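Local coordinates for protein Dot/Icm T4SS effector (Legionella pneumophila, PDB 6VVC) that acts as a protein-kinase-like phosphotransferase that Legionella pneumophila delivers as a Dot/Icm effector and that is switched on by host inositol hexakisphosphate, at residues D59-W64 with E126-L131; H139-L144 with K214-D219; I165-D170 with I251-D256. All coordinates share one frame; numbering follows the deposited sequence.

Interaction 1 (D59-W64 with E126-L131); sequences DYVLMW and EQQFFL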
loop_
_atom_site.group_PDB
_atom_site.type_symbol
_atom_site.label_atom_id
_atom_site.label_comp_id
_atom_site.label_asym_id
_atom_site.label_seq_id
_atom_site.Cartn_x
_atom_site.Cartn_y
_atom_site.Cartn_z
ATOM N N ASP A 59 -20.753 -1.486 -3.193
ATOM C CA ASP A 59 -19.660 -1.001 -2.365
ATOM C C ASP A 59 -18.816 -0.077 -3.225
ATOM O O ASP A 59 -18.844 -0.159 -4.456
ATOM C CB ASP A 59 -18.828 -2.167 -1.826
ATOM C CG ASP A 59 -17.941 -1.768 -0.675
ATOM O OD1 ASP A 59 -18.109 -0.648 -0.142
ATOM O OD2 ASP A 59 -17.075 -2.586 -0.299
ATOM N N TYR A 60 -18.067 0.808 -2.568
ATOM C CA TYR A 60 -17.193 1.730 -3.277
ATOM C C TYR A 60 -15.904 1.921 -2.492
ATOM O O TYR A 60 -15.846 1.687 -1.283
ATOM C CB TYR A 60 -17.864 3.095 -3.517
ATOM C CG TYR A 60 -18.161 3.881 -2.258
ATOM C CD1 TYR A 60 -17.210 4.726 -1.702
ATOM C CD2 TYR A 60 -19.396 3.786 -1.633
ATOM C CE1 TYR A 60 -17.477 5.446 -0.554
ATOM C CE2 TYR A 60 -19.673 4.504 -0.486
ATOM C CZ TYR A 60 -18.709 5.332 0.048
ATOM O OH TYR A 60 -18.979 6.048 1.190
ATOM N N VAL A 61 -14.864 2.345 -3.206
ATOM C CA VAL A 61 -13.587 2.702 -2.601
ATOM C C VAL A 61 -13.014 3.893 -3.356
ATOM O O VAL A 61 -13.031 3.931 -4.592
ATOM C CB VAL A 61 -12.597 1.518 -2.597
ATOM C CG1 VAL A 61 -12.361 1.002 -4.008
ATOM C CG2 VAL A 61 -11.286 1.933 -1.943
ATOM N N LEU A 62 -12.510 4.868 -2.608
ATOM C CA LEU A 62 -11.930 6.079 -3.172
ATOM C C LEU A 62 -10.470 5.810 -3.510
ATOM O O LEU A 62 -9.671 5.491 -2.622
ATOM C CB LEU A 62 -12.068 7.230 -2.179
ATOM C CG LEU A 62 -11.781 8.653 -2.658
ATOM C CD1 LEU A 62 -12.290 9.644 -1.619
ATOM C CD2 LEU A 62 -10.299 8.858 -2.916
ATOM N N MET A 63 -10.116 5.943 -4.787
ATOM C CA MET A 63 -8.787 5.566 -5.254
ATOM C C MET A 63 -7.820 6.741 -5.311
ATOM O O MET A 63 -6.695 6.636 -4.809
ATOM C CB MET A 63 -8.891 4.891 -6.628
ATOM C CG MET A 63 -9.689 3.594 -6.601
ATOM S SD MET A 63 -9.619 2.661 -8.142
ATOM C CE MET A 63 -10.291 3.855 -9.295
ATOM N N TRP A 64 -8.220 7.862 -5.909
ATOM C CA TRP A 64 -7.339 9.021 -5.966
ATOM C C TRP A 64 -8.158 10.279 -6.215
ATOM O O TRP A 64 -9.343 10.223 -6.552
ATOM C CB TRP A 64 -6.254 8.857 -7.044
ATOM C CG TRP A 64 -6.737 8.901 -8.472
ATOM C CD1 TRP A 64 -7.076 10.009 -9.193
ATOM C CD2 TRP A 64 -6.899 7.784 -9.358
ATOM N NE1 TRP A 64 -7.450 9.653 -10.467
ATOM C CE2 TRP A 64 -7.349 8.292 -10.593
ATOM C CE3 TRP A 64 -6.711 6.405 -9.224
ATOM C CZ2 TRP A 64 -7.617 7.470 -11.686
ATOM C CZ3 TRP A 64 -6.978 5.589 -10.309
ATOM C CH2 TRP A 64 -7.426 6.125 -11.525
ATOM N N GLU A 126 -9.424 -5.091 -6.981
ATOM C CA GLU A 126 -9.637 -6.016 -5.875
ATOM C C GLU A 126 -8.629 -5.781 -4.758
ATOM O O GLU A 126 -8.945 -6.000 -3.584
ATOM C CB GLU A 126 -9.561 -7.458 -6.376
ATOM C CG GLU A 126 -10.392 -8.432 -5.560
ATOM C CD GLU A 126 -11.868 -8.090 -5.586
ATOM O OE1 GLU A 126 -12.450 -8.038 -6.691
ATOM O OE2 GLU A 126 -12.446 -7.858 -4.504
ATOM N N GLN A 127 -7.415 -5.338 -5.099
ATOM C CA GLN A 127 -6.469 -4.933 -4.065
ATOM C C GLN A 127 -7.021 -3.771 -3.249
ATOM O O GLN A 127 -6.885 -3.746 -2.020
ATOM C CB GLN A 127 -5.128 -4.557 -4.697
ATOM C CG GLN A 127 -4.333 -5.754 -5.191
ATOM C CD GLN A 127 -3.179 -5.377 -6.108
ATOM O OE1 GLN A 127 -2.955 -4.204 -6.402
ATOM N NE2 GLN A 127 -2.441 -6.381 -6.563
ATOM N N GLN A 128 -7.662 -2.807 -3.915
ATOM C CA GLN A 128 -8.197 -1.645 -3.211
ATOM C C GLN A 128 -9.244 -2.056 -2.182
ATOM O O GLN A 128 -9.230 -1.580 -1.041
ATOM C CB GLN A 128 -8.786 -0.656 -4.217
ATOM C CG GLN A 128 -7.752 0.047 -5.079
ATOM C CD GLN A 128 -7.124 1.237 -4.382
ATOM O OE1 GLN A 128 -7.054 1.286 -3.153
ATOM N NE2 GLN A 128 -6.671 2.210 -5.164
ATOM N N PHE A 129 -10.172 -2.935 -2.569
ATOM C CA PHE A 129 -11.184 -3.390 -1.621
ATOM C C PHE A 129 -10.568 -4.251 -0.527
ATOM O O PHE A 129 -10.959 -4.152 0.641
ATOM C CB PHE A 129 -12.285 -4.155 -2.352
ATOM C CG PHE A 129 -13.233 -3.272 -3.104
ATOM C CD1 PHE A 129 -14.200 -2.546 -2.429
ATOM C CD2 PHE A 129 -13.159 -3.162 -4.483
ATOM C CE1 PHE A 129 -15.076 -1.725 -3.116
ATOM C CE2 PHE A 129 -14.033 -2.343 -5.175
ATOM C CZ PHE A 129 -14.992 -1.625 -4.489
ATOM N N PHE A 130 -9.609 -5.105 -0.887
ATOM C CA PHE A 130 -8.900 -5.896 0.115
ATOM C C PHE A 130 -8.273 -4.996 1.171
ATOM O O PHE A 130 -8.402 -5.245 2.376
ATOM C CB PHE A 130 -7.836 -6.759 -0.570
ATOM C CG PHE A 130 -6.896 -7.440 0.383
ATOM C CD1 PHE A 130 -7.206 -8.677 0.920
ATOM C CD2 PHE A 130 -5.694 -6.848 0.733
ATOM C CE1 PHE A 130 -6.339 -9.306 1.795
ATOM C CE2 PHE A 130 -4.825 -7.470 1.605
ATOM C CZ PHE A 130 -5.146 -8.700 2.136
ATOM N N LEU A 131 -7.594 -3.932 0.736
ATOM C CA LEU A 131 -6.978 -3.010 1.683
ATOM C C LEU A 131 -8.026 -2.271 2.504
ATOM O O LEU A 131 -7.810 -1.995 3.689
ATOM C CB LEU A 131 -6.091 -2.017 0.941
ATOM C CG LEU A 131 -4.885 -2.615 0.215
ATOM C CD1 LEU A 131 -4.273 -1.565 -0.695
ATOM C CD2 LEU A 131 -3.857 -3.147 1.203
HETATM O O HOH W 1 -5.396 4.440 -4.023
#

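Interaction 2 (H139-L144 with K214-D219); sequences HFVLGL and KTIDLD. With EDO (1,2-ethanediol), chain C.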
loop_
_atom_site.group_PDB
_atom_site.type_symbol
_atom_site.label_atom_id
_atom_site.label_comp_id
_atom_site.label_asym_id
_atom_site.label_seq_id
_atom_site.Cartn_x
_atom_site.Cartn_y
_atom_site.Cartn_z
ATOM N N HIS A 139 -3.496 4.417 3.209
ATOM C CA HIS A 139 -2.050 4.599 3.242
ATOM C C HIS A 139 -1.392 4.435 1.879
ATOM O O HIS A 139 -0.177 4.634 1.771
ATOM C CB HIS A 139 -1.414 3.606 4.215
ATOM C CG HIS A 139 -1.729 3.880 5.650
ATOM N ND1 HIS A 139 -1.156 4.920 6.350
ATOM C CD2 HIS A 139 -2.553 3.251 6.519
ATOM C CE1 HIS A 139 -1.617 4.921 7.588
ATOM N NE2 HIS A 139 -2.466 3.918 7.717
ATOM N N PHE A 140 -2.149 4.073 0.848
ATOM C CA PHE A 140 -1.591 3.743 -0.455
ATOM C C PHE A 140 -2.310 4.540 -1.530
ATOM O O PHE A 140 -3.542 4.630 -1.523
ATOM C CB PHE A 140 -1.712 2.242 -0.725
ATOM C CG PHE A 140 -1.111 1.389 0.353
ATOM C CD1 PHE A 140 0.226 1.042 0.310
ATOM C CD2 PHE A 140 -1.881 0.948 1.414
ATOM C CE1 PHE A 140 0.784 0.263 1.305
ATOM C CE2 PHE A 140 -1.329 0.169 2.410
ATOM C CZ PHE A 140 0.004 -0.174 2.355
ATOM N N VAL A 141 -1.542 5.119 -2.444
ATOM C CA VAL A 141 -2.072 5.861 -3.580
ATOM C C VAL A 141 -1.783 5.021 -4.818
ATOM O O VAL A 141 -0.650 4.984 -5.310
ATOM C CB VAL A 141 -1.463 7.264 -3.683
ATOM C CG1 VAL A 141 -2.050 8.011 -4.867
ATOM C CG2 VAL A 141 -1.700 8.037 -2.390
ATOM N N LEU A 142 -2.810 4.336 -5.318
ATOM C CA LEU A 142 -2.677 3.375 -6.402
ATOM C C LEU A 142 -3.402 3.875 -7.645
ATOM O O LEU A 142 -4.491 4.451 -7.551
ATOM C CB LEU A 142 -3.249 2.011 -5.994
ATOM C CG LEU A 142 -2.733 1.420 -4.681
ATOM C CD1 LEU A 142 -3.433 0.106 -4.361
ATOM C CD2 LEU A 142 -1.230 1.225 -4.753
ATOM N N GLY A 143 -2.800 3.637 -8.812
ATOM C CA GLY A 143 -3.390 3.980 -10.077
ATOM C C GLY A 143 -3.845 2.766 -10.861
ATOM O O GLY A 143 -3.972 1.653 -10.330
ATOM N N LEU A 144 -4.088 2.982 -12.152
ATOM C CA LEU A 144 -4.573 1.945 -13.047
ATOM C C LEU A 144 -3.947 2.143 -14.421
ATOM O O LEU A 144 -3.440 3.221 -14.742
ATOM C CB LEU A 144 -6.105 1.970 -13.174
ATOM C CG LEU A 144 -6.963 1.615 -11.960
ATOM C CD1 LEU A 144 -8.429 1.878 -12.277
ATOM C CD2 LEU A 144 -6.757 0.168 -11.551
ATOM N N LYS A 214 1.351 8.406 3.735
ATOM C CA LYS A 214 0.984 7.541 2.624
ATOM C C LYS A 214 2.224 7.262 1.784
ATOM O O LYS A 214 3.225 7.976 1.868
ATOM C CB LYS A 214 -0.094 8.175 1.729
ATOM C CG LYS A 214 -1.353 8.633 2.443
ATOM C CD LYS A 214 -2.237 9.432 1.492
ATOM C CE LYS A 214 -3.520 9.898 2.159
ATOM N NZ LYS A 214 -4.697 9.096 1.717
ATOM N N THR A 215 2.146 6.219 0.963
ATOM C CA THR A 215 3.177 5.930 -0.024
ATOM C C THR A 215 2.586 6.046 -1.423
ATOM O O THR A 215 1.395 5.789 -1.635
ATOM C CB THR A 215 3.791 4.542 0.190
ATOM O OG1 THR A 215 4.903 4.375 -0.699
ATOM C CG2 THR A 215 2.768 3.434 -0.050
ATOM N N ILE A 216 3.429 6.440 -2.382
ATOM C CA ILE A 216 2.986 6.853 -3.706
ATOM C C ILE A 216 3.878 6.227 -4.771
ATOM O O ILE A 216 4.892 5.591 -4.477
ATOM C CB ILE A 216 3.000 8.390 -3.864
ATOM C CG1 ILE A 216 4.417 8.929 -3.635
ATOM C CG2 ILE A 216 2.028 9.036 -2.893
ATOM C CD1 ILE A 216 4.573 10.407 -3.913
ATOM N N ASP A 217 3.483 6.435 -6.029
ATOM C CA ASP A 217 4.307 6.132 -7.198
ATOM C C ASP A 217 4.645 4.642 -7.276
ATOM O O ASP A 217 5.809 4.235 -7.290
ATOM C CB ASP A 217 5.577 6.993 -7.196
ATOM C CG ASP A 217 5.290 8.461 -7.483
ATOM O OD1 ASP A 217 4.155 8.787 -7.888
ATOM O OD2 ASP A 217 6.203 9.293 -7.303
ATOM N N LEU A 218 3.593 3.828 -7.338
ATOM C CA LEU A 218 3.719 2.387 -7.558
ATOM C C LEU A 218 3.448 2.134 -9.039
ATOM O O LEU A 218 2.315 1.882 -9.450
ATOM C CB LEU A 218 2.766 1.599 -6.666
ATOM C CG LEU A 218 3.039 1.605 -5.158
ATOM C CD1 LEU A 218 2.443 2.833 -4.488
ATOM C CD2 LEU A 218 2.511 0.332 -4.507
ATOM N N ASP A 219 4.506 2.214 -9.847
ATOM C CA ASP A 219 4.392 2.012 -11.286
ATOM C C ASP A 219 3.937 0.587 -11.576
ATOM O O ASP A 219 4.678 -0.370 -11.331
ATOM C CB ASP A 219 5.728 2.301 -11.974
ATOM C CG ASP A 219 5.564 2.650 -13.443
ATOM O OD1 ASP A 219 4.515 2.305 -14.028
ATOM O OD2 ASP A 219 6.487 3.269 -14.012
HETATM C C1 EDO C . 4.854 12.564 -8.827
HETATM O O1 EDO C . 4.604 11.225 -9.268
HETATM C C2 EDO C . 6.107 12.573 -7.960
HETATM O O2 EDO C . 5.818 11.929 -6.713
HETATM O O HOH W 2 0.946 5.161 -7.459
HETATM O O HOH W 3 -0.058 2.673 -8.365
#

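Interaction 3 (I165-D170 with I251-D256); sequences INKKID and IYPPTD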
loop_
_atom_site.group_PDB
_atom_site.type_symbol
_atom_site.label_atom_id
_atom_site.label_comp_id
_atom_site.label_asym_id
_atom_site.label_seq_id
_atom_site.Cartn_x
_atom_site.Cartn_y
_atom_site.Cartn_z
ATOM N N ILE A 165 7.746 13.619 5.002
ATOM C CA ILE A 165 7.616 13.275 6.412
ATOM C C ILE A 165 8.804 13.825 7.194
ATOM O O ILE A 165 9.875 14.102 6.647
ATOM C CB ILE A 165 7.488 11.752 6.590
ATOM C CG1 ILE A 165 8.799 11.059 6.206
ATOM C CG2 ILE A 165 6.352 11.217 5.735
ATOM C CD1 ILE A 165 8.740 9.549 6.278
ATOM N N ASN A 166 8.610 13.978 8.504
ATOM C CA ASN A 166 9.648 14.466 9.405
ATOM C C ASN A 166 9.675 13.597 10.654
ATOM O O ASN A 166 8.643 13.406 11.304
ATOM C CB ASN A 166 9.409 15.933 9.771
ATOM C CG ASN A 166 10.521 16.507 10.616
ATOM O OD1 ASN A 166 10.398 16.610 11.835
ATOM N ND2 ASN A 166 11.621 16.880 9.973
ATOM N N LYS A 167 10.865 13.090 10.993
ATOM C CA LYS A 167 10.984 12.058 12.021
ATOM C C LYS A 167 10.354 12.489 13.340
ATOM O O LYS A 167 9.551 11.751 13.925
ATOM C CB LYS A 167 12.456 11.701 12.232
ATOM C CG LYS A 167 13.037 10.813 11.153
ATOM C CD LYS A 167 14.547 10.725 11.265
ATOM C CE LYS A 167 14.976 9.983 12.520
ATOM N NZ LYS A 167 16.412 9.603 12.446
ATOM N N LYS A 168 10.715 13.671 13.839
ATOM C CA LYS A 168 10.261 14.065 15.169
ATOM C C LYS A 168 8.770 14.379 15.169
ATOM O O LYS A 168 8.019 13.874 16.012
ATOM C CB LYS A 168 11.073 15.262 15.678
ATOM C CG LYS A 168 10.975 16.520 14.826
ATOM C CD LYS A 168 11.758 17.685 15.425
ATOM C CE LYS A 168 11.090 18.232 16.681
ATOM N NZ LYS A 168 11.790 19.436 17.213
ATOM N N ILE A 169 8.317 15.195 14.216
ATOM C CA ILE A 169 6.926 15.633 14.209
ATOM C C ILE A 169 5.991 14.460 13.933
ATOM O O ILE A 169 5.005 14.250 14.650
ATOM C CB ILE A 169 6.729 16.761 13.179
ATOM C CG1 ILE A 169 7.520 18.006 13.592
ATOM C CG2 ILE A 169 5.249 17.086 13.022
ATOM C CD1 ILE A 169 7.576 19.089 12.530
ATOM N N ASP A 170 6.289 13.675 12.898
ATOM C CA ASP A 170 5.343 12.714 12.350
ATOM C C ASP A 170 5.523 11.293 12.874
ATOM O O ASP A 170 4.944 10.366 12.298
ATOM C CB ASP A 170 5.452 12.692 10.821
ATOM C CG ASP A 170 5.072 14.013 10.188
ATOM O OD1 ASP A 170 4.064 14.613 10.617
ATOM O OD2 ASP A 170 5.781 14.452 9.258
ATOM N N ILE A 251 14.655 4.957 8.566
ATOM C CA ILE A 251 14.207 6.143 9.286
ATOM C C ILE A 251 14.787 6.180 10.693
ATOM O O ILE A 251 15.250 7.228 11.156
ATOM C CB ILE A 251 12.669 6.193 9.308
ATOM C CG1 ILE A 251 12.118 6.273 7.882
ATOM C CG2 ILE A 251 12.184 7.380 10.133
ATOM C CD1 ILE A 251 10.612 6.110 7.791
ATOM N N TYR A 252 14.768 5.048 11.403
ATOM C CA TYR A 252 15.199 4.969 12.794
ATOM C C TYR A 252 16.281 3.899 12.929
ATOM O O TYR A 252 16.039 2.828 13.504
ATOM C CB TYR A 252 14.025 4.663 13.720
ATOM C CG TYR A 252 12.890 5.657 13.636
ATOM C CD1 TYR A 252 13.055 6.964 14.071
ATOM C CD2 TYR A 252 11.651 5.283 13.133
ATOM C CE1 TYR A 252 12.019 7.877 13.998
ATOM C CE2 TYR A 252 10.610 6.186 13.057
ATOM C CZ TYR A 252 10.798 7.481 13.491
ATOM O OH TYR A 252 9.765 8.381 13.415
ATOM N N PRO A 253 17.480 4.158 12.428
ATOM C CA PRO A 253 18.531 3.137 12.467
ATOM C C PRO A 253 19.025 2.916 13.885
ATOM O O PRO A 253 19.100 3.863 14.681
ATOM C CB PRO A 253 19.630 3.724 11.569
ATOM C CG PRO A 253 19.425 5.198 11.635
ATOM C CD PRO A 253 17.946 5.420 11.818
ATOM N N PRO A 254 19.365 1.680 14.243
ATOM C CA PRO A 254 19.860 1.419 15.599
ATOM C C PRO A 254 21.285 1.917 15.776
ATOM O O PRO A 254 22.053 2.033 14.817
ATOM C CB PRO A 254 19.782 -0.107 15.716
ATOM C CG PRO A 254 19.958 -0.590 14.307
ATOM C CD PRO A 254 19.327 0.455 13.419
ATOM N N THR A 255 21.634 2.214 17.028
ATOM C CA THR A 255 22.946 2.735 17.384
ATOM C C THR A 255 23.597 1.836 18.428
ATOM O O THR A 255 22.910 1.151 19.193
ATOM C CB THR A 255 22.849 4.170 17.921
ATOM O OG1 THR A 255 21.928 4.215 19.017
ATOM C CG2 THR A 255 22.379 5.118 16.827
ATOM N N ASP A 256 24.927 1.851 18.461
ATOM C CA ASP A 256 25.696 0.954 19.307
ATOM C C ASP A 256 26.110 1.650 20.604
ATOM O O ASP A 256 25.704 2.780 20.893
ATOM C CB ASP A 256 26.911 0.425 18.535
ATOM C CG ASP A 256 27.902 1.523 18.161
ATOM O OD1 ASP A 256 27.850 2.624 18.749
ATOM O OD2 ASP A 256 28.740 1.282 17.266
#

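Interaction 1 (D59-W64 with E126-L131)
Val61 sets CG1 over one face of the Phe129 ring, 3.9 Å from CG1 to the ring centroid and 16° off the normal, a CH-pi contact. The methyl stands between the backbone N and the carbonyl carbon (chi1 57°), which turns it toward helix 114-133. It also meets Gln128 CB at 3.9 Å, so one branch touches two successive helix residues. Asp59 lies alongside the same ring, heading the other way: OD2 is placed obliquely 3.6 Å from Phe129 CE1, with carboxylate and ring planes 48° apart. The other oxygen is held locally, since Tyr60 N donates to Asp59 OD1 at 2.8 Å, and Lys132 forms a salt bridge to that OD1. Arg51 adds a cation-pi contact to Phe129. The strand 56-65, at one edge of an antiparallel sheet, here passes over helix 114-133 almost at right angles, 8.8 Å between the segment axes; by its place in the chain this helix is probably the counterpart of the kinase αC helix. A classic beta bulge falls at Met63 and Trp64, both set opposite Val47 of strand 46-53. Next to it, Met63 and Gln128 cross at about a right angle, with Met63 CG 3.6 Å from Gln128 NE2. Gln128 is folded at chi2, which brings its amide beside Met63. A water accepts from Gln128 NE2 at 2.8 Å and donates to Met63 O at 2.7 Å, while Gln128 OE1 accepts from Gln137, so both ends of this buried amide have partners.

Interaction 2 (H139-L144 with K214-D219)
A short parallel backbone bridge joins Phe140 to Thr215 in the protein interior, where the chain leading from helix 114-133 to strand 144-146 runs alongside strand 213-215 and the chain that follows it. Both bonds of the bridge fall on Thr215: its N donates to His139 O at 2.9 Å, tilted 26° from the carbonyl plane, and its O accepts from Val141 N at 3.1 Å in a nearly linear C=O...N arrangement. His139 O has the CA of Lys214 close by as well. Beyond the bridge the backbones separate and two waters fill in. One donates to Val141 O and accepts from Leu218 N; the next accepts from Gly143 N and donates to Leu218 O at 2.7 Å. The parting begins at Asp217, whose phi/psi of 61°/59° is left-handed. Such a backbone, just past a strand that follows a catalytic-loop-like His-Pro-Asp sequence, is consistent with Asp217 being the counterpart of the DFG aspartate of protein kinases, here in an Asp-Leu-Asp sequence; His191 of the His-Pro-Asp sequence donates to Ile216 O and touches Leu218. Side chains alternate about the bridge. Val141 and Ile216 lie next to each other with their branches heading in one direction, CG2 to CG2 3.9 Å, and Pro158 touches Val141. Leu142 and Leu218 cross obliquely, with their CD2 atoms 3.9 Å apart. Thr215 CG2, placed between backbone N and carbonyl carbon, presses obliquely on Phe140 CD1 at 3.5 Å, while Thr215 OG1 is bonded to Asn205 O. A 1,2-ethanediol, probably from the crystallisation liquor, takes both Asp217 oxygens, its O1 donating to OD1 and its O2 to OD2 at 2.7 Å.

Interaction 3 (I165-D170 with I251-D256)
Lys167, in the first turn of helix 167-186, faces Ile251 at the end of helix 243-251, their CA atoms 7.3 Å apart; the chain leaves helical geometry at Tyr252 and runs on without regular structure. Asn166 caps the first helix: its OD1 accepts a weak bond from Ile169 N, and its own N donates to Asp170 OD2 at 3.0 Å. The Lys167 chain lies alongside Ile251 and Tyr252, heading the other way. Its CG meets Ile251 CG2 at 3.7 Å, and a bend at chi3 (68°) leads NZ to Ile251 O, 2.9 Å away in a weak bond; the amine's charge probably also suits this carbonyl end of a helix. Tyr252 returns the contact, with CD1 3.9 Å from Lys167 CE and a weak 3.4 Å bond from OH to Lys167 O. Ile251 CG2 sits over the centre of one face of the tyrosine ring. Deeper in, the side chains of Ile165 and Ile251 cross at about a right angle, their CD1 atoms 4.2 Å apart, with Ile174 beside both. The start of helix 167-186 thus meets the C-terminal end of helix 243-251 in the mainly helical part, probably the counterpart of the kinase C-lobe.

Overall arrangement
Interactions 1 and 2 are buried and touch each other, their centres 12 Å apart: Trp64 and Gln128 of the first pack on Leu142 of the second, and helix 114-133 borders both. Interaction 3 is a surface contact, its centre about 31 Å from that of interaction 1, on the opposite side of the chain's centre; its nearest atoms are about 6 Å from those of interaction 2, and helix 167-186, which starts in it, also packs against His139, Phe140 and Thr215. Strand meets helix through side chains and a water in interaction 1; paired backbones, bridging waters and aliphatic side chains join 139-144 to 214-219; interaction 3 has weak lysine and tyrosine bonds with two isoleucines behind.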